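Putative alpha-L-fucosidase (PDB 3GZA) probably hydrolyses alpha-L-fucosidic linkages as a glycoside hydrolase of family 29, whose catalytic domain is a TIM barrel. Local coordinates at residues E58-A70 with I110-L123. Residues are numbered along the deposited sequence; the frame is centred on the assembly and turned at random.
Sequences ELNTDQWVQAAKA and IVRDFVNSCRKYGL
S117 OG lies 2.7 Å from T61 OG1 and 2.7 Å from D62 OD1, two hydrogen bonds that join the first turn of helix 61-69 to the middle of helix 110-121. The other carboxylate oxygen, D62 OD2, forms a salt bridge with K120 NZ at 2.8 Å, met from 44° above the carboxylate plane. K69, extended with CG anti to the backbone N (chi1 178°), carries NZ to 3.0 Å from Y121 O, a hydrogen bond at the Schellman end of the second helix.

Y121 is a knob among D62, V65, Q66 and K69. Q66 CG sits 3.7 Å from its ring centroid, a CH-pi contact over one face, while D62 CG meets the ring edge. Cutting Y121 back to alanine removes the ring, which would probably leave Q66 CG without the face it rests on and open a gap beside the D62 carboxylate.

Apolar packing continues inward, where V65 CG2 reaches S117 CB at 3.7 Å and W64 CE3 meets the edge of F114 at CD1, 4.0 Å away.

The axes, 8.5 Å apart at -44°, belong to consecutive helices outside the parallel barrel strands: A68 packs on strand 22-26, F114 and C118 on strand 75-79, and V115 on strand 124-129.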
ATOM      1  N   GLU A  58      -1.677  25.171  -2.173  1.00 27.27           N
ATOM      2  CA  GLU A  58      -2.039  26.149  -3.205  0.50 27.24           C
ATOM      3  C   GLU A  58      -2.219  25.483  -4.555  1.00 27.08           C
ATOM      4  O   GLU A  58      -2.214  26.146  -5.584  1.00 27.06           O
ATOM      5  CB  GLU A  58      -0.974  27.239  -3.313  0.50 26.65           C
ATOM      6  CG  GLU A  58      -0.834  28.114  -2.075  0.50 26.64           C
ATOM      7  CD  GLU A  58       0.259  29.135  -2.226  0.50 26.36           C
ATOM      8  OE1 GLU A  58       0.040  30.105  -2.975  0.50 31.08           O
ATOM      9  OE2 GLU A  58       1.318  28.990  -1.576  0.50 28.86           O
ATOM     10  N   LEU A  59      -2.452  24.179  -4.543  1.00 26.07           N
ATOM     11  CA  LEU A  59      -2.598  23.440  -5.817  1.00 25.79           C
ATOM     12  C   LEU A  59      -3.594  24.106  -6.715  1.00 26.96           C
ATOM     13  O   LEU A  59      -4.726  24.393  -6.306  1.00 26.49           O
ATOM     14  CB  LEU A  59      -3.047  22.017  -5.550  1.00 27.04           C
ATOM     15  CG  LEU A  59      -3.212  21.229  -6.864  1.00 28.29           C
ATOM     16  CD1 LEU A  59      -1.859  20.876  -7.376  1.00 31.16           C
ATOM     17  CD2 LEU A  59      -4.032  19.930  -6.714  1.00 30.08           C
ATOM     18  N   ASN A  60      -3.193  24.314  -7.974  1.00 27.66           N
ATOM     19  CA  ASN A  60      -4.089  24.852  -8.980  1.00 27.35           C
ATOM     20  C   ASN A  60      -3.663  24.340 -10.356  1.00 26.54           C
ATOM     21  O   ASN A  60      -2.796  24.914 -11.006  1.00 26.66           O
ATOM     22  CB  ASN A  60      -4.119  26.358  -8.964  1.00 27.05           C
ATOM     23  CG  ASN A  60      -5.112  26.912  -9.973  1.00 29.71           C
ATOM     24  OD1 ASN A  60      -5.837  26.148 -10.608  1.00 32.08           O
ATOM     25  ND2 ASN A  60      -5.232  28.248 -10.031  1.00 36.52           N
ATOM     26  N   THR A  61      -4.245  23.235 -10.814  1.00 25.66           N
ATOM     27  CA  THR A  61      -3.866  22.698 -12.114  1.00 25.34           C
ATOM     28  C   THR A  61      -4.268  23.619 -13.266  1.00 24.85           C
ATOM     29  O   THR A  61      -3.657  23.487 -14.352  1.00 25.89           O
ATOM     30  CB  THR A  61      -4.402  21.299 -12.334  1.00 24.56           C
ATOM     31  OG1 THR A  61      -5.794  21.330 -12.096  1.00 25.42           O
ATOM     32  CG2 THR A  61      -3.741  20.296 -11.397  1.00 26.51           C
ATOM     33  N   ASP A  62      -5.199  24.558 -13.054  1.00 24.69           N
ATOM     34  CA  ASP A  62      -5.486  25.517 -14.122  1.00 23.66           C
ATOM     35  C   ASP A  62      -4.186  26.283 -14.399  1.00 25.11           C
ATOM     36  O   ASP A  62      -3.921  26.609 -15.537  1.00 25.96           O
ATOM     37  CB  ASP A  62      -6.586  26.504 -13.770  1.00 23.92           C
ATOM     38  CG  ASP A  62      -7.988  25.928 -13.825  1.00 23.40           C
ATOM     39  OD1 ASP A  62      -8.171  24.815 -14.329  1.00 26.15           O
ATOM     40  OD2 ASP A  62      -8.923  26.676 -13.335  1.00 25.80           O
ATOM     41  N   GLN A  63      -3.462  26.682 -13.332  1.00 25.72           N
ATOM     42  CA  GLN A  63      -2.217  27.467 -13.468  1.00 25.17           C
ATOM     43  C   GLN A  63      -1.156  26.681 -14.223  1.00 25.60           C
ATOM     44  O   GLN A  63      -0.411  27.245 -15.062  1.00 25.83           O
ATOM     45  CB  GLN A  63      -1.758  27.995 -12.091  1.00 25.81           C
ATOM     46  CG  GLN A  63      -0.568  28.935 -12.108  1.00 25.11           C
ATOM     47  CD  GLN A  63       0.757  28.256 -11.974  1.00 27.53           C
ATOM     48  OE1 GLN A  63       0.824  27.042 -11.752  1.00 25.71           O
ATOM     49  NE2 GLN A  63       1.848  29.034 -12.117  1.00 27.62           N
ATOM     50  N   TRP A  64      -1.102  25.385 -13.955  1.00 24.89           N
ATOM     51  CA  TRP A  64      -0.158  24.501 -14.677  1.00 24.79           C
ATOM     52  C   TRP A  64      -0.440  24.494 -16.192  1.00 26.25           C
ATOM     53  O   TRP A  64       0.454  24.665 -17.014  1.00 25.83           O
ATOM     54  CB  TRP A  64      -0.338  23.066 -14.205  1.00 26.09           C
ATOM     55  CG  TRP A  64      -0.040  22.752 -12.792  1.00 25.11           C
ATOM     56  CD1 TRP A  64       0.115  23.634 -11.748  1.00 25.66           C
ATOM     57  CD2 TRP A  64      -0.014  21.463 -12.225  1.00 26.42           C
ATOM     58  NE1 TRP A  64       0.307  22.920 -10.576  1.00 26.45           N
ATOM     59  CE2 TRP A  64       0.195  21.593 -10.840  1.00 26.57           C
ATOM     60  CE3 TRP A  64      -0.115  20.179 -12.771  1.00 27.16           C
ATOM     61  CZ2 TRP A  64       0.315  20.474  -9.980  1.00 28.84           C
ATOM     62  CZ3 TRP A  64      -0.006  19.072 -11.916  1.00 27.96           C
ATOM     63  CH2 TRP A  64       0.203  19.237 -10.546  1.00 28.09           C
ATOM     64  N   VAL A  65      -1.707  24.289 -16.546  1.00 25.91           N
ATOM     65  CA  VAL A  65      -2.124  24.185 -17.906  1.00 26.31           C
ATOM     66  C   VAL A  65      -1.949  25.516 -18.617  1.00 26.01           C
ATOM     67  O   VAL A  65      -1.482  25.574 -19.750  1.00 25.24           O
ATOM     68  CB  VAL A  65      -3.559  23.631 -18.004  1.00 26.80           C
ATOM     69  CG1 VAL A  65      -4.084  23.677 -19.451  1.00 27.61           C
ATOM     70  CG2 VAL A  65      -3.564  22.192 -17.483  1.00 25.31           C
ATOM     71  N   GLN A  66      -2.287  26.620 -17.975  1.00 25.07           N
ATOM     72  CA  GLN A  66      -2.094  27.898 -18.627  1.00 25.80           C
ATOM     73  C   GLN A  66      -0.640  28.186 -18.866  1.00 26.13           C
ATOM     74  O   GLN A  66      -0.286  28.794 -19.861  1.00 26.47           O
ATOM     75  CB  GLN A  66      -2.664  29.027 -17.766  1.00 25.87           C
ATOM     76  CG  GLN A  66      -4.177  29.037 -17.761  1.00 29.24           C
ATOM     77  CD  GLN A  66      -4.741  30.043 -16.803  1.00 36.98           C
ATOM     78  OE1 GLN A  66      -4.654  29.888 -15.567  1.00 42.17           O
ATOM     79  NE2 GLN A  66      -5.326  31.079 -17.358  1.00 38.18           N
ATOM     80  N   ALA A  67       0.210  27.763 -17.940  1.00 26.54           N
ATOM     81  CA  ALA A  67       1.643  28.003 -18.082  1.00 26.73           C
ATOM     82  C   ALA A  67       2.180  27.267 -19.317  1.00 26.09           C
ATOM     83  O   ALA A  67       2.898  27.840 -20.118  1.00 27.36           O
ATOM     84  CB  ALA A  67       2.420  27.557 -16.846  1.00 27.10           C
ATOM     85  N   ALA A  68       1.758  26.022 -19.504  1.00 26.09           N
ATOM     86  CA  ALA A  68       2.184  25.187 -20.663  1.00 25.08           C
ATOM     87  C   ALA A  68       1.605  25.752 -21.973  1.00 26.39           C
ATOM     88  O   ALA A  68       2.249  25.805 -23.026  1.00 26.31           O
ATOM     89  CB  ALA A  68       1.719  23.786 -20.427  1.00 25.72           C
ATOM     90  N   LYS A  69       0.347  26.155 -21.917  1.00 25.55           N
ATOM     91  CA  LYS A  69      -0.300  26.686 -23.071  1.00 25.41           C
ATOM     92  C   LYS A  69       0.429  27.897 -23.603  1.00 25.57           C
ATOM     93  O   LYS A  69       0.534  28.081 -24.811  1.00 26.42           O
ATOM     94  CB  LYS A  69      -1.763  27.043 -22.751  1.00 25.46           C
ATOM     95  CG  LYS A  69      -2.520  27.650 -23.904  1.00 25.00           C
ATOM     96  CD  LYS A  69      -4.002  27.791 -23.581  1.00 24.90           C
ATOM     97  CE  LYS A  69      -4.797  28.278 -24.789  1.00 28.07           C
ATOM     98  NZ  LYS A  69      -6.226  28.526 -24.473  1.00 30.42           N
ATOM     99  N   ALA A  70       0.965  28.707 -22.696  1.00 25.29           N
ATOM    100  CA  ALA A  70       1.664  29.942 -23.112  1.00 25.69           C
ATOM    101  C   ALA A  70       2.915  29.682 -23.941  1.00 26.51           C
ATOM    102  O   ALA A  70       3.411  30.589 -24.615  1.00 25.48           O
ATOM    103  CB  ALA A  70       2.006  30.807 -21.900  1.00 26.03           C
ATOM    104  N   ILE A 110      -5.853  14.534  -8.215  1.00 24.18           N
ATOM    105  CA  ILE A 110      -5.128  15.491  -9.006  1.00 24.52           C
ATOM    106  C   ILE A 110      -5.214  15.135 -10.489  1.00 25.64           C
ATOM    107  O   ILE A 110      -5.193  16.033 -11.320  1.00 25.32           O
ATOM    108  CB  ILE A 110      -3.678  15.597  -8.535  1.00 25.08           C
ATOM    109  CG1 ILE A 110      -3.669  16.141  -7.107  1.00 25.77           C
ATOM    110  CG2 ILE A 110      -2.821  16.526  -9.466  1.00 25.69           C
ATOM    111  CD1 ILE A 110      -2.293  16.144  -6.446  1.00 26.38           C
ATOM    112  N   VAL A 111      -5.344  13.846 -10.817  1.00 24.59           N
ATOM    113  CA  VAL A 111      -5.562  13.455 -12.215  1.00 24.66           C
ATOM    114  C   VAL A 111      -6.867  14.089 -12.709  1.00 26.04           C
ATOM    115  O   VAL A 111      -6.937  14.624 -13.827  1.00 25.56           O
ATOM    116  CB  VAL A 111      -5.559  11.927 -12.373  1.00 25.12           C
ATOM    117  CG1 VAL A 111      -5.947  11.555 -13.819  1.00 24.64           C
ATOM    118  CG2 VAL A 111      -4.181  11.339 -12.003  1.00 26.65           C
ATOM    119  N   ARG A 112      -7.900  14.069 -11.880  1.00 25.01           N
ATOM    120  CA  ARG A 112      -9.172  14.685 -12.263  1.00 24.88           C
ATOM    121  C   ARG A 112      -9.051  16.199 -12.432  1.00 25.13           C
ATOM    122  O   ARG A 112      -9.506  16.786 -13.406  1.00 25.34           O
ATOM    123  CB  ARG A 112     -10.262  14.344 -11.292  1.00 25.46           C
ATOM    124  CG  ARG A 112     -11.589  14.832 -11.858  1.00 24.71           C
ATOM    125  CD  ARG A 112     -12.812  14.216 -11.291  1.00 23.98           C
ATOM    126  NE  ARG A 112     -12.768  12.777 -11.225  1.00 25.69           N
ATOM    127  CZ  ARG A 112     -12.926  11.950 -12.278  1.00 24.60           C
ATOM    128  NH1 ARG A 112     -13.146  12.414 -13.494  1.00 25.96           N
ATOM    129  NH2 ARG A 112     -12.894  10.638 -12.080  1.00 25.79           N
ATOM    130  N   ASP A 113      -8.454  16.841 -11.435  1.00 24.50           N
ATOM    131  CA  ASP A 113      -8.240  18.284 -11.517  1.00 25.40           C
ATOM    132  C   ASP A 113      -7.529  18.578 -12.848  1.00 25.11           C
ATOM    133  O   ASP A 113      -7.910  19.480 -13.605  1.00 24.54           O
ATOM    134  CB  ASP A 113      -7.329  18.750 -10.398  1.00 25.04           C
ATOM    135  CG  ASP A 113      -7.995  18.891  -9.045  1.00 28.35           C
ATOM    136  OD1 ASP A 113      -9.090  18.374  -8.792  1.00 27.06           O
ATOM    137  OD2 ASP A 113      -7.335  19.543  -8.214  1.00 30.84           O
ATOM    138  N   PHE A 114      -6.497  17.805 -13.129  1.00 25.22           N
ATOM    139  CA  PHE A 114      -5.634  17.998 -14.297  1.00 25.02           C
ATOM    140  C   PHE A 114      -6.306  17.824 -15.620  1.00 24.78           C
ATOM    141  O   PHE A 114      -6.214  18.714 -16.492  1.00 24.74           O
ATOM    142  CB  PHE A 114      -4.463  17.022 -14.193  1.00 25.06           C
ATOM    143  CG  PHE A 114      -3.458  17.166 -15.283  1.00 25.23           C
ATOM    144  CD1 PHE A 114      -2.486  18.107 -15.198  1.00 26.04           C
ATOM    145  CD2 PHE A 114      -3.467  16.334 -16.385  1.00 26.98           C
ATOM    146  CE1 PHE A 114      -1.565  18.273 -16.209  1.00 26.19           C
ATOM    147  CE2 PHE A 114      -2.492  16.473 -17.394  1.00 27.75           C
ATOM    148  CZ  PHE A 114      -1.564  17.438 -17.298  1.00 27.22           C
ATOM    149  N   VAL A 115      -7.063  16.742 -15.778  1.00 25.21           N
ATOM    150  CA  VAL A 115      -7.726  16.553 -17.060  1.00 25.22           C
ATOM    151  C   VAL A 115      -8.806  17.609 -17.253  1.00 24.71           C
ATOM    152  O   VAL A 115      -9.011  18.126 -18.367  1.00 24.62           O
ATOM    153  CB  VAL A 115      -8.298  15.138 -17.259  1.00 24.44           C
ATOM    154  CG1 VAL A 115      -7.203  14.052 -17.187  1.00 26.85           C
ATOM    155  CG2 VAL A 115      -9.429  14.850 -16.276  1.00 25.78           C
ATOM    156  N   ASN A 116      -9.466  18.022 -16.160  1.00 24.70           N
ATOM    157  CA  ASN A 116     -10.440  19.079 -16.246  1.00 24.95           C
ATOM    158  C   ASN A 116      -9.787  20.404 -16.707  1.00 24.47           C
ATOM    159  O   ASN A 116     -10.350  21.114 -17.549  1.00 24.96           O
ATOM    160  CB  ASN A 116     -11.154  19.280 -14.885  1.00 23.66           C
ATOM    161  CG  ASN A 116     -12.101  18.127 -14.526  1.00 26.45           C
ATOM    162  OD1 ASN A 116     -12.407  17.258 -15.347  1.00 26.62           O
ATOM    163  ND2 ASN A 116     -12.658  18.193 -13.307  1.00 26.05           N
ATOM    164  N   SER A 117      -8.622  20.728 -16.116  1.00 24.05           N
ATOM    165  CA  SER A 117      -7.891  21.941 -16.468  1.00 25.23           C
ATOM    166  C   SER A 117      -7.474  21.892 -17.911  1.00 24.32           C
ATOM    167  O   SER A 117      -7.598  22.883 -18.619  1.00 23.88           O
ATOM    168  CB  SER A 117      -6.676  22.149 -15.549  1.00 25.68           C
ATOM    169  OG  SER A 117      -7.112  22.372 -14.223  1.00 25.17           O
ATOM    170  N   CYS A 118      -6.949  20.757 -18.384  1.00 24.77           N
ATOM    171  CA  CYS A 118      -6.559  20.641 -19.798  1.00 26.07           C
ATOM    172  C   CYS A 118      -7.721  21.028 -20.683  1.00 25.83           C
ATOM    173  O   CYS A 118      -7.630  21.890 -21.560  1.00 26.55           O
ATOM    174  CB  CYS A 118      -6.117  19.218 -20.125  1.00 25.99           C
ATOM    175  SG  CYS A 118      -4.476  18.818 -19.430  1.00 26.92           S
ATOM    176  N   ARG A 119      -8.864  20.385 -20.465  1.00 25.50           N
ATOM    177  CA  ARG A 119     -10.004  20.597 -21.341  1.00 25.90           C
ATOM    178  C   ARG A 119     -10.530  22.022 -21.264  1.00 25.54           C
ATOM    179  O   ARG A 119     -11.009  22.580 -22.263  1.00 26.95           O
ATOM    180  CB  ARG A 119     -11.097  19.570 -21.036  1.00 26.48           C
ATOM    181  CG  ARG A 119     -10.662  18.165 -21.411  1.00 27.40           C
ATOM    182  CD  ARG A 119     -11.681  17.087 -21.134  1.00 28.15           C
ATOM    183  NE  ARG A 119     -11.094  15.757 -21.428  1.00 28.15           N
ATOM    184  CZ  ARG A 119     -10.906  14.769 -20.543  1.00 28.18           C
ATOM    185  NH1 ARG A 119     -11.265  14.877 -19.261  1.00 29.60           N
ATOM    186  NH2 ARG A 119     -10.358  13.652 -20.966  1.00 29.86           N
ATOM    187  N   LYS A 120     -10.463  22.615 -20.081  1.00 25.29           N
ATOM    188  CA  LYS A 120     -10.903  24.010 -19.880  1.00 24.57           C
ATOM    189  C   LYS A 120     -10.159  25.010 -20.792  1.00 24.19           C
ATOM    190  O   LYS A 120     -10.770  25.960 -21.313  1.00 25.55           O
ATOM    191  CB  LYS A 120     -10.721  24.405 -18.411  1.00 25.02           C
ATOM    192  CG  LYS A 120     -11.090  25.851 -18.058  1.00 25.46           C
ATOM    193  CD  LYS A 120     -11.037  26.115 -16.561  1.00 25.20           C
ATOM    194  CE  LYS A 120     -11.242  27.559 -16.216  1.00 27.61           C
ATOM    195  NZ  LYS A 120     -11.145  27.703 -14.731  1.00 29.20           N
ATOM    196  N   TYR A 121      -8.858  24.776 -20.975  1.00 24.24           N
ATOM    197  CA  TYR A 121      -7.999  25.647 -21.756  1.00 24.87           C
ATOM    198  C   TYR A 121      -7.689  25.124 -23.139  1.00 26.03           C
ATOM    199  O   TYR A 121      -6.888  25.706 -23.871  1.00 27.46           O
ATOM    200  CB  TYR A 121      -6.737  25.998 -20.993  1.00 25.08           C
ATOM    201  CG  TYR A 121      -7.068  26.758 -19.728  1.00 24.43           C
ATOM    202  CD1 TYR A 121      -7.413  28.076 -19.768  1.00 29.05           C
ATOM    203  CD2 TYR A 121      -7.066  26.108 -18.503  1.00 23.58           C
ATOM    204  CE1 TYR A 121      -7.767  28.769 -18.594  1.00 27.89           C
ATOM    205  CE2 TYR A 121      -7.404  26.761 -17.343  1.00 27.88           C
ATOM    206  CZ  TYR A 121      -7.742  28.065 -17.377  1.00 28.26           C
ATOM    207  OH  TYR A 121      -8.067  28.718 -16.204  1.00 30.63           O
ATOM    208  N   GLY A 122      -8.306  24.021 -23.510  1.00 25.24           N
ATOM    209  CA  GLY A 122      -8.136  23.523 -24.847  1.00 26.95           C
ATOM    210  C   GLY A 122      -6.893  22.720 -25.118  1.00 27.37           C
ATOM    211  O   GLY A 122      -6.420  22.698 -26.259  1.00 29.71           O
ATOM    212  N   LEU A 123      -6.296  22.131 -24.083  1.00 27.20           N
ATOM    213  CA  LEU A 123      -5.160  21.237 -24.256  1.00 26.50           C
ATOM    214  C   LEU A 123      -5.712  19.818 -24.095  1.00 27.65           C
ATOM    215  O   LEU A 123      -6.675  19.592 -23.361  1.00 28.76           O
ATOM    216  CB  LEU A 123      -4.017  21.498 -23.292  1.00 27.02           C
ATOM    217  CG  LEU A 123      -2.975  22.547 -23.722  1.00 25.35           C
ATOM    218  CD1 LEU A 123      -3.628  23.921 -23.820  1.00 27.50           C
ATOM    219  CD2 LEU A 123      -1.792  22.515 -22.773  1.00 26.66           C
TER
HETATM  220  O   HOH W   1      -6.349  22.108  -9.023  1.00 17.63           O